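Local atomic coordinates of cellulosomal scaffoldin (PDB entry 3ZUC), a protein that probably binds crystalline cellulose through this family 3b carbohydrate-binding module of a cellulosome scaffold protein, which also holds a calcium ion. Residues A[21-26]-A[107-112]. Residues are numbered along the deposited sequence; the frame is centred on the assembly and turned at random.
Sequences SIYPKF and QGRFAK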
loop_
_atom_site.group_PDB
_atom_site.type_symbol
_atom_site.label_atom_id
_atom_site.label_comp_id
_atom_site.label_asym_id
_atom_site.label_seq_id
_atom_site.Cartn_x
_atom_site.Cartn_y
_atom_site.Cartn_z
ATOM N N SER A 21 -6.787 13.109 -4.479
ATOM C CA SER A 21 -6.684 11.890 -3.699
ATOM C C SER A 21 -5.831 10.891 -4.454
ATOM O O SER A 21 -5.709 10.935 -5.683
ATOM C CB SER A 21 -8.066 11.272 -3.469
ATOM O OG SER A 21 -8.925 12.125 -2.725
ATOM N N ILE A 22 -5.278 9.956 -3.696
ATOM C CA ILE A 22 -4.569 8.818 -4.238
ATOM C C ILE A 22 -5.340 7.576 -3.767
ATOM O O ILE A 22 -5.836 7.517 -2.640
ATOM C CB ILE A 22 -3.079 8.848 -3.833
ATOM C CG1 ILE A 22 -2.431 10.089 -4.479
ATOM C CG2 ILE A 22 -2.367 7.586 -4.280
ATOM C CD1 ILE A 22 -1.005 10.373 -4.064
ATOM N N TYR A 23 -5.455 6.595 -4.662
ATOM C CA TYR A 23 -6.411 5.481 -4.521
ATOM C C TYR A 23 -5.723 4.112 -4.627
ATOM O O TYR A 23 -5.961 3.343 -5.560
ATOM C CB TYR A 23 -7.467 5.570 -5.630
ATOM C CG TYR A 23 -8.311 6.824 -5.689
ATOM C CD1 TYR A 23 -7.862 7.988 -6.305
ATOM C CD2 TYR A 23 -9.611 6.821 -5.212
ATOM C CE1 TYR A 23 -8.682 9.113 -6.413
ATOM C CE2 TYR A 23 -10.414 7.923 -5.302
ATOM C CZ TYR A 23 -9.957 9.075 -5.910
ATOM O OH TYR A 23 -10.808 10.141 -6.000
ATOM N N PRO A 24 -4.877 3.757 -3.656
ATOM C CA PRO A 24 -4.177 2.486 -3.747
ATOM C C PRO A 24 -5.091 1.289 -3.532
ATOM O O PRO A 24 -5.892 1.281 -2.602
ATOM C CB PRO A 24 -3.156 2.590 -2.601
ATOM C CG PRO A 24 -3.817 3.497 -1.610
ATOM C CD PRO A 24 -4.512 4.510 -2.449
ATOM N N LYS A 25 -4.930 0.275 -4.380
ATOM C CA LYS A 25 -5.612 -1.000 -4.227
ATOM C C LYS A 25 -4.589 -2.120 -4.274
ATOM O O LYS A 25 -3.891 -2.275 -5.277
ATOM C CB LYS A 25 -6.653 -1.214 -5.364
ATOM C CG LYS A 25 -7.819 -0.309 -5.247
ATOM C CD LYS A 25 -8.885 -0.600 -6.249
ATOM C CE LYS A 25 -9.499 -1.976 -6.109
ATOM N NZ LYS A 25 -10.924 -1.981 -6.624
ATOM N N PHE A 26 -4.520 -2.903 -3.204
ATOM C CA PHE A 26 -3.624 -4.028 -3.116
ATOM C C PHE A 26 -4.411 -5.333 -3.104
ATOM O O PHE A 26 -5.495 -5.404 -2.520
ATOM C CB PHE A 26 -2.843 -4.002 -1.792
ATOM C CG PHE A 26 -1.829 -2.900 -1.653
ATOM C CD1 PHE A 26 -2.174 -1.642 -1.225
ATOM C CD2 PHE A 26 -0.490 -3.156 -1.917
ATOM C CE1 PHE A 26 -1.156 -0.653 -1.080
ATOM C CE2 PHE A 26 0.487 -2.204 -1.757
ATOM C CZ PHE A 26 0.153 -0.980 -1.354
ATOM N N GLN A 107 -8.434 -1.870 -0.137
ATOM C CA GLN A 107 -8.808 -0.752 -1.000
ATOM C C GLN A 107 -8.924 0.512 -0.151
ATOM O O GLN A 107 -9.707 0.550 0.802
ATOM C CB GLN A 107 -10.152 -1.054 -1.655
ATOM C CG GLN A 107 -10.711 0.053 -2.507
ATOM C CD GLN A 107 -11.856 -0.433 -3.349
ATOM O OE1 GLN A 107 -11.754 -1.495 -3.968
ATOM N NE2 GLN A 107 -12.948 0.313 -3.388
ATOM N N GLY A 108 -8.014 1.451 -0.404
ATOM C CA GLY A 108 -7.926 2.682 0.380
ATOM C C GLY A 108 -7.831 3.967 -0.441
ATOM O O GLY A 108 -7.591 3.922 -1.645
ATOM N N ARG A 109 -8.076 5.121 0.205
ATOM C CA ARG A 109 -7.770 6.431 -0.380
ATOM C C ARG A 109 -6.911 7.176 0.631
ATOM O O ARG A 109 -6.946 6.893 1.828
ATOM C CB ARG A 109 -9.049 7.299 -0.679
ATOM C CG ARG A 109 -10.064 6.651 -1.621
ATOM C CD ARG A 109 -11.421 7.340 -1.477
ATOM N NE ARG A 109 -11.961 7.066 -0.158
ATOM C CZ ARG A 109 -12.135 7.930 0.832
ATOM N NH1 ARG A 109 -11.908 9.240 0.684
ATOM N NH2 ARG A 109 -12.546 7.448 1.997
ATOM N N PHE A 110 -6.186 8.185 0.155
ATOM C CA PHE A 110 -5.634 9.200 1.031
ATOM C C PHE A 110 -5.675 10.563 0.379
ATOM O O PHE A 110 -5.725 10.701 -0.843
ATOM C CB PHE A 110 -4.253 8.831 1.576
ATOM C CG PHE A 110 -3.109 8.688 0.581
ATOM C CD1 PHE A 110 -2.800 7.453 0.023
ATOM C CD2 PHE A 110 -2.273 9.766 0.315
ATOM C CE1 PHE A 110 -1.680 7.296 -0.773
ATOM C CE2 PHE A 110 -1.146 9.603 -0.492
ATOM C CZ PHE A 110 -0.851 8.374 -1.020
ATOM N N ALA A 111 -5.696 11.581 1.241
ATOM C CA ALA A 111 -5.843 12.968 0.830
ATOM C C ALA A 111 -5.205 13.875 1.870
ATOM O O ALA A 111 -4.958 13.481 3.010
ATOM C CB ALA A 111 -7.312 13.337 0.653
ATOM N N LYS A 112 -5.001 15.124 1.470
ATOM C CA LYS A 112 -4.484 16.173 2.337
ATOM C C LYS A 112 -5.620 16.834 3.115
ATOM O O LYS A 112 -6.771 16.866 2.678
ATOM C CB LYS A 112 -3.782 17.231 1.483
ATOM C CG LYS A 112 -2.625 16.663 0.696
ATOM C CD LYS A 112 -1.966 17.723 -0.183
ATOM C CE LYS A 112 -0.963 17.077 -1.092
ATOM N NZ LYS A 112 -0.208 18.065 -1.909
HETATM O O HOH W 1 -10.983 10.714 -1.531
#
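F110 carries CG between its backbone N and carbonyl carbon (chi1 64°), which tips the ring across to I22. I22 CB then sits over one face of the ring, 3.8 Å from its centroid in a CH-pi contact, displaced toward the rim; I22 CG2 meets F110 CE1 at 3.6 Å, while I22 CD1 lies beside F110 CZ and CE2. The same two residues form a hydrogen-bonded antiparallel pair, I22 N giving to F110 O at 3.0 Å and F110 N to I22 O at 2.9 Å. The P24 nitrogen has no hydrogen to give, and P24 CD comes 3.2 Å from G108 O; P24 O still accepts from G108 N in a nearly straight bond (171° at the hydrogen). The pairing joins strands 24-30 and 102-112, inner neighbours in one antiparallel sheet of the CBM3 beta-sandwich. I22 and F110 face the interior, where both touch Y45 of the other sheet; F73 meets the F110 ring edge-to-face and F47 meets it with the planes tilted. The side chain of I22 also lies about 6 Å from the bound calcium ion. On the other face of the sheet, K25 and Q107 run side by side, and a bend at chi3 of K25 (63°) brings NZ to Q107 OE1 at 2.8 Å, above the carbonyl plane. Farther along that face R109 CG packs obliquely on the Y23 ring, 3.6 Å from Y23 CD2. In the conformer described, R109 NE makes a salt bridge to D60.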